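Local coordinates for carboxylesterase (Est-2) (PDB 5FRD), which probably hydrolyses carboxylic esters, as a thermophilic member of the alpha/beta hydrolase family, and binds coenzyme A in the vicinity of its active site, at residues R117-P122 against L171-D176; V94-Y99 against F175-D180; H28-D33 against H88-A93. All blocks are in the same frame, centred on the assembly; numbering follows the deposited sequence.

Contact 1. Residues R117-P122 against L171-D176; sequences RLRVLP and LCDRFD. With COA (coenzyme A), chain C.
R117 and D176 both set CG anti to the backbone N (chi1 -175° and -178°), and their side chains run side by side, pointing the same way. R117 lines the coenzyme A pocket of an alpha/beta hydrolase fold, and D176 stands behind it, where the loop after strand 106-112 meets the end of helix 162-173. R117 NE donates to D176 OD1 at 2.8 Å in a nearly straight salt bridge. The oxygen lies in the guanidinium plane, but the donor stands above the carboxylate plane. R117 NH1 binds COA O1A at 2.8 Å, also in the guanidinium plane. D176 is thus a second-shell partner and probably helps to orient R117 toward the phosphate.

A second salt bridge joins R119 NE to D173 OD1 at 2.9 Å. V120 N donates to the same oxygen from the opposite face of the carboxylate, and a water adds a third bond. D173 OD1 therefore ties side chain and backbone of the loop to the helix. R119 turns one guanidinium face to COA CCP.

Deeper in, L118 CB packs on C172 CB at 3.9 Å. L121 N donates to COA O5P at 2.9 Å. At the thiol end of the ligand, C172 SG lies 4.0 Å from COA S1P.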
loop_
_atom_site.group_PDB
_atom_site.type_symbol
_atom_site.label_atom_id
_atom_site.label_comp_id
_atom_site.label_asym_id
_atom_site.label_seq_id
_atom_site.Cartn_x
_atom_site.Cartn_y
_atom_site.Cartn_z
ATOM N N ARG A 117 3.749 8.977 9.439
ATOM C CA ARG A 117 3.235 10.293 9.126
ATOM C C ARG A 117 3.558 10.530 7.653
ATOM O O ARG A 117 4.692 10.217 7.211
ATOM C CB ARG A 117 3.917 11.360 9.985
ATOM C CG ARG A 117 3.341 12.758 9.801
ATOM C CD ARG A 117 4.185 13.805 10.516
ATOM N NE ARG A 117 3.958 13.754 11.960
ATOM C CZ ARG A 117 4.566 14.542 12.843
ATOM N NH1 ARG A 117 5.486 15.420 12.458
ATOM N NH2 ARG A 117 4.270 14.406 14.134
ATOM N N LEU A 118 2.581 11.048 6.904
ATOM C CA LEU A 118 2.716 11.140 5.442
ATOM C C LEU A 118 2.397 12.522 4.909
ATOM O O LEU A 118 1.658 12.695 3.929
ATOM C CB LEU A 118 1.861 10.051 4.780
ATOM C CG LEU A 118 2.315 8.605 5.016
ATOM C CD1 LEU A 118 1.284 7.645 4.440
ATOM C CD2 LEU A 118 3.684 8.330 4.393
ATOM N N ARG A 119 3.026 13.529 5.504
ATOM C CA ARG A 119 2.931 14.860 4.955
ATOM C C ARG A 119 3.351 14.870 3.476
ATOM O O ARG A 119 4.302 14.191 3.081
ATOM C CB ARG A 119 3.823 15.824 5.741
ATOM C CG ARG A 119 3.296 16.163 7.136
ATOM C CD ARG A 119 2.049 17.054 7.140
ATOM N NE ARG A 119 2.138 18.144 6.184
ATOM C CZ ARG A 119 2.944 19.200 6.291
ATOM N NH1 ARG A 119 3.710 19.368 7.360
ATOM N NH2 ARG A 119 2.978 20.097 5.299
ATOM N N VAL A 120 2.638 15.664 2.690
ATOM C CA VAL A 120 2.889 15.792 1.270
ATOM C C VAL A 120 3.469 17.182 0.935
ATOM O O VAL A 120 2.947 18.203 1.387
ATOM C CB VAL A 120 1.599 15.551 0.478
ATOM C CG1 VAL A 120 1.855 15.661 -1.021
ATOM C CG2 VAL A 120 0.989 14.196 0.839
ATOM N N LEU A 121 4.507 17.183 0.126
ATOM C CA LEU A 121 5.116 18.439 -0.335
ATOM C C LEU A 121 4.045 19.362 -0.859
ATOM O O LEU A 121 3.297 18.978 -1.751
ATOM C CB LEU A 121 6.071 18.187 -1.481
ATOM C CG LEU A 121 7.468 17.671 -1.208
ATOM C CD1 LEU A 121 8.119 17.263 -2.520
ATOM C CD2 LEU A 121 8.288 18.717 -0.464
ATOM N N PRO A 122 3.936 20.599 -0.303
ATOM C CA PRO A 122 2.947 21.534 -0.832
ATOM C C PRO A 122 3.030 21.795 -2.343
ATOM O O PRO A 122 2.008 21.902 -3.019
ATOM C CB PRO A 122 3.225 22.802 -0.033
ATOM C CG PRO A 122 3.635 22.270 1.289
ATOM C CD PRO A 122 4.516 21.092 0.959
ATOM N N LEU A 171 -5.625 12.956 2.293
ATOM C CA LEU A 171 -5.780 12.043 3.425
ATOM C C LEU A 171 -4.421 11.665 3.978
ATOM O O LEU A 171 -4.244 11.605 5.199
ATOM C CB LEU A 171 -6.532 10.778 3.037
ATOM C CG LEU A 171 -7.981 10.916 2.570
ATOM C CD1 LEU A 171 -8.599 9.547 2.321
ATOM C CD2 LEU A 171 -8.846 11.714 3.529
ATOM N N CYS A 172 -3.445 11.404 3.129
ATOM C CA CYS A 172 -2.066 11.178 3.580
ATOM C C CYS A 172 -1.531 12.339 4.403
ATOM O O CYS A 172 -0.900 12.157 5.478
ATOM C CB CYS A 172 -1.109 10.970 2.403
ATOM S SG CYS A 172 -1.329 9.430 1.494
ATOM N N ASP A 173 -1.793 13.541 3.914
ATOM C CA ASP A 173 -1.245 14.738 4.546
ATOM C C ASP A 173 -1.756 14.912 5.975
ATOM O O ASP A 173 -1.068 15.547 6.779
ATOM C CB ASP A 173 -1.585 15.948 3.701
ATOM C CG ASP A 173 -0.733 17.139 4.029
ATOM O OD1 ASP A 173 0.505 17.069 4.067
ATOM O OD2 ASP A 173 -1.325 18.207 4.184
ATOM N N ARG A 174 -2.932 14.375 6.263
ATOM C CA ARG A 174 -3.537 14.452 7.601
ATOM C C ARG A 174 -3.247 13.224 8.460
ATOM O O ARG A 174 -3.628 13.181 9.634
ATOM C CB ARG A 174 -5.047 14.682 7.485
ATOM C CG ARG A 174 -5.400 16.038 6.886
ATOM C CD ARG A 174 -6.862 16.417 7.103
ATOM N NE ARG A 174 -7.809 15.577 6.359
ATOM C CZ ARG A 174 -8.295 15.827 5.136
ATOM N NH1 ARG A 174 -7.940 16.914 4.445
ATOM N NH2 ARG A 174 -9.161 14.973 4.589
ATOM N N PHE A 175 -2.555 12.228 7.905
ATOM C CA PHE A 175 -2.276 11.012 8.622
ATOM C C PHE A 175 -1.037 11.178 9.507
ATOM O O PHE A 175 0.038 11.541 9.034
ATOM C CB PHE A 175 -2.057 9.866 7.610
ATOM C CG PHE A 175 -1.633 8.579 8.244
ATOM C CD1 PHE A 175 -2.553 7.773 8.901
ATOM C CD2 PHE A 175 -0.306 8.177 8.183
ATOM C CE1 PHE A 175 -2.152 6.607 9.488
ATOM C CE2 PHE A 175 0.092 6.998 8.768
ATOM C CZ PHE A 175 -0.828 6.218 9.411
ATOM N N ASP A 176 -1.191 10.881 10.796
ATOM C CA ASP A 176 -0.108 11.084 11.760
ATOM C C ASP A 176 -0.273 10.180 12.975
ATOM O O ASP A 176 -1.119 10.442 13.847
ATOM C CB ASP A 176 -0.068 12.558 12.196
ATOM C CG ASP A 176 1.062 12.851 13.163
ATOM O OD1 ASP A 176 2.061 12.097 13.198
ATOM O OD2 ASP A 176 0.938 13.831 13.921
HETATM N N1A COA C . 8.910 8.791 9.974
HETATM C C2A COA C . 9.891 9.294 10.736
HETATM N N3A COA C . 10.042 10.614 10.909
HETATM C C4A COA C . 9.189 11.490 10.334
HETATM C C5A COA C . 8.099 11.026 9.500
HETATM C C6A COA C . 7.985 9.585 9.354
HETATM N N6A COA C . 7.000 9.073 8.586
HETATM N N7A COA C . 7.421 12.086 9.031
HETATM C C8A COA C . 8.026 13.161 9.568
HETATM N N9A COA C . 9.075 12.792 10.331
HETATM C C1B COA C . 9.980 13.723 11.032
HETATM C C2B COA C . 10.821 14.414 9.998
HETATM O O2B COA C . 11.955 13.610 9.676
HETATM C C3B COA C . 11.117 15.738 10.683
HETATM O O3B COA C . 12.221 15.561 11.570
HETATM P P3B COA C . 13.421 16.640 11.685
HETATM O O7A COA C . 12.687 17.858 12.204
HETATM O O8A COA C . 13.956 16.743 10.271
HETATM O O9A COA C . 14.384 15.990 12.654
HETATM C C4B COA C . 9.858 16.019 11.480
HETATM O O4B COA C . 9.233 14.735 11.676
HETATM C C5B COA C . 8.884 16.972 10.808
HETATM O O5B COA C . 8.526 16.448 9.519
HETATM P P1A COA C . 7.064 16.683 8.898
HETATM O O1A COA C . 6.014 16.433 9.900
HETATM O O2A COA C . 7.041 15.827 7.631
HETATM O O3A COA C . 6.923 18.239 8.517
HETATM P P2A COA C . 7.912 19.189 7.677
HETATM O O4A COA C . 7.104 20.454 7.593
HETATM O O5A COA C . 9.297 19.127 8.246
HETATM O O6A COA C . 8.078 18.541 6.203
HETATM C CBP COA C . 7.515 17.827 4.018
HETATM C CCP COA C . 6.982 18.448 5.302
HETATM C CDP COA C . 6.342 17.648 3.056
HETATM C CEP COA C . 8.557 18.786 3.410
HETATM C CAP COA C . 8.151 16.453 4.351
HETATM O OAP COA C . 7.202 15.621 5.066
HETATM C C9P COA C . 8.639 15.728 3.116
HETATM O O9P COA C . 9.592 16.148 2.494
HETATM N N8P COA C . 7.987 14.600 2.779
HETATM C C7P COA C . 8.427 13.692 1.716
HETATM C C6P COA C . 7.822 13.994 0.349
HETATM C C5P COA C . 6.350 13.697 0.139
HETATM O O5P COA C . 5.604 14.549 -0.359
HETATM N N4P COA C . 5.924 12.470 0.452
HETATM C C3P COA C . 4.576 12.021 0.193
HETATM C C2P COA C . 4.146 11.057 1.274
HETATM S S1P COA C . 2.522 10.394 0.843
HETATM O O HOH W 1 1.130 19.746 2.748
#

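Contact 2. Residues V94-Y99 against F175-D180; sequences VAQKLY and FDLLED. With COA (coenzyme A), chain C.
Q96 and L177 mark the closest approach of the two backbones, with their CA atoms 9.1 Å apart. Segment 94-99 is regular helix, part of helix 90-101. In segment 175-180 the chain runs as a loop from F175 to L177 and then enters helix 178-182. L177 is the N-cap residue. D176 OD1 accepts a hydrogen bond from L178 N at 3.1 Å, which makes an Asx turn at the helix start. No hydrogen bond joins the two segments, so side chains alone bridge the gap.

F175 and L177 both point toward the helix, and Q96 points back at them. Q96 NE2 comes to 3.9 Å from F175 CZ, with the amide plane 80° from the ring plane. Q96 and L177 run antiparallel alongside each other, with Q96 OE1 3.9 Å from L177 CD1. The amide is held from outside the pair: OE1 bonds to Y181 OH, and NE2 donates to G92 O and G115 O. These bonds would fix the rotation of the amide.

K97 supplies the other half of the contact in the conformer described. Its chain bends at chi2 (-69°), which turns CD aside. K97 CE then meets the edge of the F175 ring, 4.0 Å from CE1. K97 NZ lies 4.1 Å from L177 CD2. The two methyls of L177 are thus shared between Q96 and K97.

L178 serves the coenzyme A pocket, with CD1 3.8 Å from COA C2A on the adenine. Around the contact, K97 and F175 also pack on V65 of helix 65-79. Q96 touches F211 of helix 205-214, so the contact sits between these two helices, while Y99 packs on strand 106-112.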
loop_
_atom_site.group_PDB
_atom_site.type_symbol
_atom_site.label_atom_id
_atom_site.label_comp_id
_atom_site.label_asym_id
_atom_site.label_seq_id
_atom_site.Cartn_x
_atom_site.Cartn_y
_atom_site.Cartn_z
ATOM N N VAL A 94 -3.381 2.879 5.634
ATOM C CA VAL A 94 -4.604 2.079 5.764
ATOM C C VAL A 94 -4.289 0.790 6.507
ATOM O O VAL A 94 -5.027 0.425 7.431
ATOM C CB VAL A 94 -5.247 1.809 4.389
ATOM C CG1 VAL A 94 -6.407 0.829 4.515
ATOM C CG2 VAL A 94 -5.704 3.107 3.756
ATOM N N ALA A 95 -3.189 0.111 6.173
ATOM C CA ALA A 95 -2.794 -1.097 6.877
ATOM C C ALA A 95 -2.563 -0.872 8.368
ATOM O O ALA A 95 -2.959 -1.717 9.174
ATOM C CB ALA A 95 -1.545 -1.701 6.238
ATOM N N GLN A 96 -1.899 0.221 8.729
ATOM C CA GLN A 96 -1.650 0.511 10.127
ATOM C C GLN A 96 -2.976 0.736 10.860
ATOM O O GLN A 96 -3.161 0.158 11.949
ATOM C CB GLN A 96 -0.761 1.739 10.269
ATOM C CG GLN A 96 0.662 1.504 9.816
ATOM C CD GLN A 96 1.430 2.789 9.726
ATOM O OE1 GLN A 96 1.848 3.336 10.742
ATOM N NE2 GLN A 96 1.588 3.318 8.521
ATOM N N LYS A 97 -3.892 1.522 10.291
ATOM C CA LYS A 97 -5.193 1.747 10.911
ATOM C C LYS A 97 -6.012 0.465 10.974
ATOM O O LYS A 97 -6.734 0.221 11.971
ATOM C CB LYS A 97 -5.955 2.879 10.253
ATOM C CG LYS A 97 -5.310 4.240 10.407
ATOM C CD LYS A 97 -5.325 4.797 11.825
ATOM C CE LYS A 97 -5.331 6.317 11.823
ATOM N NZ LYS A 97 -5.875 6.823 13.110
ATOM N N LEU A 98 -5.915 -0.381 9.956
ATOM C CA LEU A 98 -6.574 -1.667 9.956
ATOM C C LEU A 98 -6.090 -2.530 11.124
ATOM O O LEU A 98 -6.902 -3.158 11.825
ATOM C CB LEU A 98 -6.370 -2.365 8.607
ATOM C CG LEU A 98 -7.014 -3.720 8.371
ATOM C CD1 LEU A 98 -7.170 -3.993 6.874
ATOM C CD2 LEU A 98 -6.233 -4.847 9.010
ATOM N N TYR A 99 -4.777 -2.596 11.322
ATOM C CA TYR A 99 -4.209 -3.357 12.425
ATOM C C TYR A 99 -4.696 -2.804 13.758
ATOM O O TYR A 99 -5.052 -3.579 14.650
ATOM C CB TYR A 99 -2.670 -3.387 12.362
ATOM C CG TYR A 99 -2.095 -4.056 13.590
ATOM C CD1 TYR A 99 -2.157 -5.419 13.739
ATOM C CD2 TYR A 99 -1.575 -3.306 14.617
ATOM C CE1 TYR A 99 -1.685 -6.048 14.886
ATOM C CE2 TYR A 99 -1.093 -3.912 15.760
ATOM C CZ TYR A 99 -1.128 -5.275 15.866
ATOM O OH TYR A 99 -0.626 -5.850 17.030
ATOM N N PHE A 175 -2.555 12.228 7.905
ATOM C CA PHE A 175 -2.276 11.012 8.622
ATOM C C PHE A 175 -1.037 11.178 9.507
ATOM O O PHE A 175 0.038 11.541 9.034
ATOM C CB PHE A 175 -2.057 9.866 7.610
ATOM C CG PHE A 175 -1.633 8.579 8.244
ATOM C CD1 PHE A 175 -2.553 7.773 8.901
ATOM C CD2 PHE A 175 -0.306 8.177 8.183
ATOM C CE1 PHE A 175 -2.152 6.607 9.488
ATOM C CE2 PHE A 175 0.092 6.998 8.768
ATOM C CZ PHE A 175 -0.828 6.218 9.411
ATOM N N ASP A 176 -1.191 10.881 10.796
ATOM C CA ASP A 176 -0.108 11.084 11.760
ATOM C C ASP A 176 -0.273 10.180 12.975
ATOM O O ASP A 176 -1.119 10.442 13.847
ATOM C CB ASP A 176 -0.068 12.558 12.196
ATOM C CG ASP A 176 1.062 12.851 13.163
ATOM O OD1 ASP A 176 2.061 12.097 13.198
ATOM O OD2 ASP A 176 0.938 13.831 13.921
ATOM N N LEU A 177 0.559 9.141 13.033
ATOM C CA LEU A 177 0.681 8.272 14.182
ATOM C C LEU A 177 2.073 8.395 14.824
ATOM O O LEU A 177 2.417 7.581 15.677
ATOM C CB LEU A 177 0.456 6.831 13.753
ATOM C CG LEU A 177 -0.926 6.443 13.250
ATOM C CD1 LEU A 177 -0.961 4.991 12.819
ATOM C CD2 LEU A 177 -2.002 6.689 14.305
ATOM N N LEU A 178 2.859 9.389 14.443
ATOM C CA LEU A 178 4.296 9.385 14.762
ATOM C C LEU A 178 4.539 9.375 16.293
ATOM O O LEU A 178 5.294 8.548 16.792
ATOM C CB LEU A 178 4.970 10.580 14.090
ATOM C CG LEU A 178 6.488 10.656 14.087
ATOM C CD1 LEU A 178 7.054 9.584 13.181
ATOM C CD2 LEU A 178 6.946 12.041 13.623
ATOM N N GLU A 179 3.901 10.281 17.000
ATOM C CA GLU A 179 4.124 10.397 18.442
ATOM C C GLU A 179 3.615 9.177 19.185
ATOM O O GLU A 179 4.213 8.776 20.166
ATOM C CB GLU A 179 3.543 11.712 18.996
ATOM C CG GLU A 179 4.343 12.934 18.556
ATOM C CD GLU A 179 5.786 12.917 19.044
ATOM O OE1 GLU A 179 6.024 12.521 20.210
ATOM O OE2 GLU A 179 6.684 13.284 18.252
ATOM N N ASP A 180 2.528 8.578 18.701
ATOM C CA ASP A 180 1.997 7.365 19.308
ATOM C C ASP A 180 2.978 6.199 19.213
ATOM O O ASP A 180 3.078 5.394 20.126
ATOM C CB ASP A 180 0.657 6.993 18.677
ATOM C CG ASP A 180 -0.464 7.983 19.006
ATOM O OD1 ASP A 180 -0.337 8.809 19.928
ATOM O OD2 ASP A 180 -1.509 7.917 18.333
HETATM N N1A COA C . 8.910 8.791 9.974
HETATM C C2A COA C . 9.891 9.294 10.736
HETATM N N3A COA C . 10.042 10.614 10.909
HETATM C C4A COA C . 9.189 11.490 10.334
HETATM C C5A COA C . 8.099 11.026 9.500
HETATM C C6A COA C . 7.985 9.585 9.354
HETATM N N6A COA C . 7.000 9.073 8.586
HETATM N N7A COA C . 7.421 12.086 9.031
HETATM C C8A COA C . 8.026 13.161 9.568
HETATM N N9A COA C . 9.075 12.792 10.331
HETATM C C1B COA C . 9.980 13.723 11.032
HETATM C C2B COA C . 10.821 14.414 9.998
HETATM O O2B COA C . 11.955 13.610 9.676
HETATM C C3B COA C . 11.117 15.738 10.683
HETATM O O3B COA C . 12.221 15.561 11.570
HETATM P P3B COA C . 13.421 16.640 11.685
HETATM O O7A COA C . 12.687 17.858 12.204
HETATM O O8A COA C . 13.956 16.743 10.271
HETATM O O9A COA C . 14.384 15.990 12.654
HETATM C C4B COA C . 9.858 16.019 11.480
HETATM O O4B COA C . 9.233 14.735 11.676
HETATM C C5B COA C . 8.884 16.972 10.808
HETATM O O5B COA C . 8.526 16.448 9.519
HETATM P P1A COA C . 7.064 16.683 8.898
HETATM O O1A COA C . 6.014 16.433 9.900
HETATM O O2A COA C . 7.041 15.827 7.631
HETATM O O3A COA C . 6.923 18.239 8.517
HETATM P P2A COA C . 7.912 19.189 7.677
HETATM O O4A COA C . 7.104 20.454 7.593
HETATM O O5A COA C . 9.297 19.127 8.246
HETATM O O6A COA C . 8.078 18.541 6.203
HETATM C CBP COA C . 7.515 17.827 4.018
HETATM C CCP COA C . 6.982 18.448 5.302
HETATM C CDP COA C . 6.342 17.648 3.056
HETATM C CEP COA C . 8.557 18.786 3.410
HETATM C CAP COA C . 8.151 16.453 4.351
HETATM O OAP COA C . 7.202 15.621 5.066
HETATM C C9P COA C . 8.639 15.728 3.116
HETATM O O9P COA C . 9.592 16.148 2.494
HETATM N N8P COA C . 7.987 14.600 2.779
HETATM C C7P COA C . 8.427 13.692 1.716
HETATM C C6P COA C . 7.822 13.994 0.349
HETATM C C5P COA C . 6.350 13.697 0.139
HETATM O O5P COA C . 5.604 14.549 -0.359
HETATM N N4P COA C . 5.924 12.470 0.452
HETATM C C3P COA C . 4.576 12.021 0.193
HETATM C C2P COA C . 4.146 11.057 1.274
HETATM S S1P COA C . 2.522 10.394 0.843
#

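Contact 3. Residues H28-D33 against H88-A93; sequences HSSGSD and HSLGGA
S29 meets H88 and S89 at what is probably the nucleophile elbow of an alpha/beta hydrolase. S89, the probable nucleophile, stands in the GxSxG pattern between strand 83-88 and helix 90-101. Its backbone is strained (phi 56°, psi -117°), as is usual for the serine of a nucleophile elbow. S29 CB lies 3.4 Å from H88 O and 3.8 Å from S89 CB. From CB, the side chain places OG between the backbone N and the carbonyl carbon (chi1 57°). There OG comes to 3.2 Å from H88 ND1, and it is hydrogen-bonded to Q36 OE1. H88 NE2 donates to H228 O, the backbone of the probable triad histidine.

The loop 28-33 is braced from within. H28 ND1 donates to S29 O at 2.9 Å, almost in the ring plane. S32 N reaches the same oxygen from the opposite face and closes a type II turn. Tight backbone approach is possible at G91, whose CA lies 3.2 Å from H28 O.

S30 OG touches L90 CB at 3.7 Å. In this family the backbone N atoms after the nucleophile and in this loop usually form the oxyanion hole. Consistent with that role, L90 N and S30 N lie 4.8 Å apart.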
loop_
_atom_site.group_PDB
_atom_site.type_symbol
_atom_site.label_atom_id
_atom_site.label_comp_id
_atom_site.label_asym_id
_atom_site.label_seq_id
_atom_site.Cartn_x
_atom_site.Cartn_y
_atom_site.Cartn_z
ATOM N N HIS A 28 -3.241 -0.831 -2.183
ATOM C CA HIS A 28 -2.556 0.104 -3.078
ATOM C C HIS A 28 -2.422 1.514 -2.534
ATOM O O HIS A 28 -3.004 1.878 -1.510
ATOM C CB HIS A 28 -3.264 0.154 -4.433
ATOM C CG HIS A 28 -4.648 0.702 -4.374
ATOM N ND1 HIS A 28 -4.920 2.048 -4.287
ATOM C CD2 HIS A 28 -5.849 0.074 -4.375
ATOM C CE1 HIS A 28 -6.232 2.225 -4.254
ATOM N NE2 HIS A 28 -6.817 1.042 -4.262
ATOM N N SER A 29 -1.679 2.341 -3.279
ATOM C CA SER A 29 -1.385 3.717 -2.945
ATOM C C SER A 29 -2.296 4.733 -3.617
ATOM O O SER A 29 -3.237 4.387 -4.346
ATOM C CB SER A 29 0.107 3.971 -3.280
ATOM O OG SER A 29 0.350 3.679 -4.615
ATOM N N SER A 30 -2.022 6.009 -3.369
ATOM C CA SER A 30 -2.831 7.097 -3.913
ATOM C C SER A 30 -2.853 7.119 -5.438
ATOM O O SER A 30 -1.827 6.925 -6.102
ATOM C CB SER A 30 -2.303 8.457 -3.466
ATOM O OG SER A 30 -2.395 8.653 -2.069
ATOM N N GLY A 31 -4.039 7.378 -5.984
ATOM C CA GLY A 31 -4.220 7.440 -7.428
ATOM C C GLY A 31 -4.001 6.133 -8.169
ATOM O O GLY A 31 -3.874 6.134 -9.403
ATOM N N SER A 32 -3.944 5.013 -7.435
ATOM C CA SER A 32 -3.651 3.707 -8.006
ATOM C C SER A 32 -4.835 2.767 -7.827
ATOM O O SER A 32 -5.936 3.228 -7.561
ATOM C CB SER A 32 -2.401 3.160 -7.335
ATOM O OG SER A 32 -1.915 2.061 -8.084
ATOM N N ASP A 33 -4.625 1.479 -8.006
ATOM C CA ASP A 33 -5.666 0.481 -7.856
ATOM C C ASP A 33 -5.022 -0.891 -7.688
ATOM O O ASP A 33 -3.795 -0.989 -7.587
ATOM C CB ASP A 33 -6.647 0.576 -9.027
ATOM C CG ASP A 33 -6.030 0.332 -10.332
ATOM O OD1 ASP A 33 -5.132 -0.525 -10.462
ATOM O OD2 ASP A 33 -6.462 1.067 -11.260
ATOM N N HIS A 88 1.096 -0.261 0.563
ATOM C CA HIS A 88 2.019 0.663 -0.074
ATOM C C HIS A 88 1.567 2.093 0.132
ATOM O O HIS A 88 0.468 2.455 -0.274
ATOM C CB HIS A 88 2.129 0.378 -1.542
ATOM C CG HIS A 88 3.061 1.292 -2.256
ATOM N ND1 HIS A 88 2.723 1.957 -3.408
ATOM C CD2 HIS A 88 4.326 1.649 -1.973
ATOM C CE1 HIS A 88 3.751 2.694 -3.804
ATOM N NE2 HIS A 88 4.744 2.512 -2.963
ATOM N N SER A 89 2.427 2.922 0.733
ATOM C CA SER A 89 2.220 4.375 0.868
ATOM C C SER A 89 0.892 4.719 1.570
ATOM O O SER A 89 0.763 4.322 2.725
ATOM C CB SER A 89 2.442 5.060 -0.479
ATOM O OG SER A 89 2.836 6.431 -0.278
ATOM N N LEU A 90 -0.076 5.399 0.946
ATOM C CA LEU A 90 -1.427 5.487 1.520
ATOM C C LEU A 90 -1.906 4.122 2.016
ATOM O O LEU A 90 -2.513 4.014 3.099
ATOM C CB LEU A 90 -2.432 5.994 0.487
ATOM C CG LEU A 90 -3.934 5.855 0.801
ATOM C CD1 LEU A 90 -4.299 6.748 1.959
ATOM C CD2 LEU A 90 -4.786 6.162 -0.425
ATOM N N GLY A 91 -1.705 3.074 1.219
ATOM C CA GLY A 91 -2.159 1.735 1.611
ATOM C C GLY A 91 -1.480 1.221 2.865
ATOM O O GLY A 91 -2.026 0.380 3.588
ATOM N N GLY A 92 -0.238 1.671 3.114
ATOM C CA GLY A 92 0.454 1.357 4.355
ATOM C C GLY A 92 -0.134 2.089 5.547
ATOM O O GLY A 92 -0.119 1.558 6.657
ATOM N N ALA A 93 -0.637 3.288 5.332
ATOM C CA ALA A 93 -1.387 4.028 6.381
ATOM C C ALA A 93 -2.683 3.290 6.680
ATOM O O ALA A 93 -3.065 3.085 7.846
ATOM C CB ALA A 93 -1.640 5.459 5.976
#

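The centres of the three contacts lie 12 to 14 Å apart. Contact 3 is the most central, about 4 Å from the centre of the chain, and it closes before either of the others opens. Helix 90-101 serves both contact 3 and contact 2. Contacts 1 and 2 share F175 and D176, where the chain passes from helix 162-173 to helix 178-182, and both touch coenzyme A. F175 CZ packs on A93 CB at 3.6 Å, and C172 SG on L90 CB at 3.7 Å. Through C172 the coenzyme pocket thus touches the helix that follows the probable nucleophile.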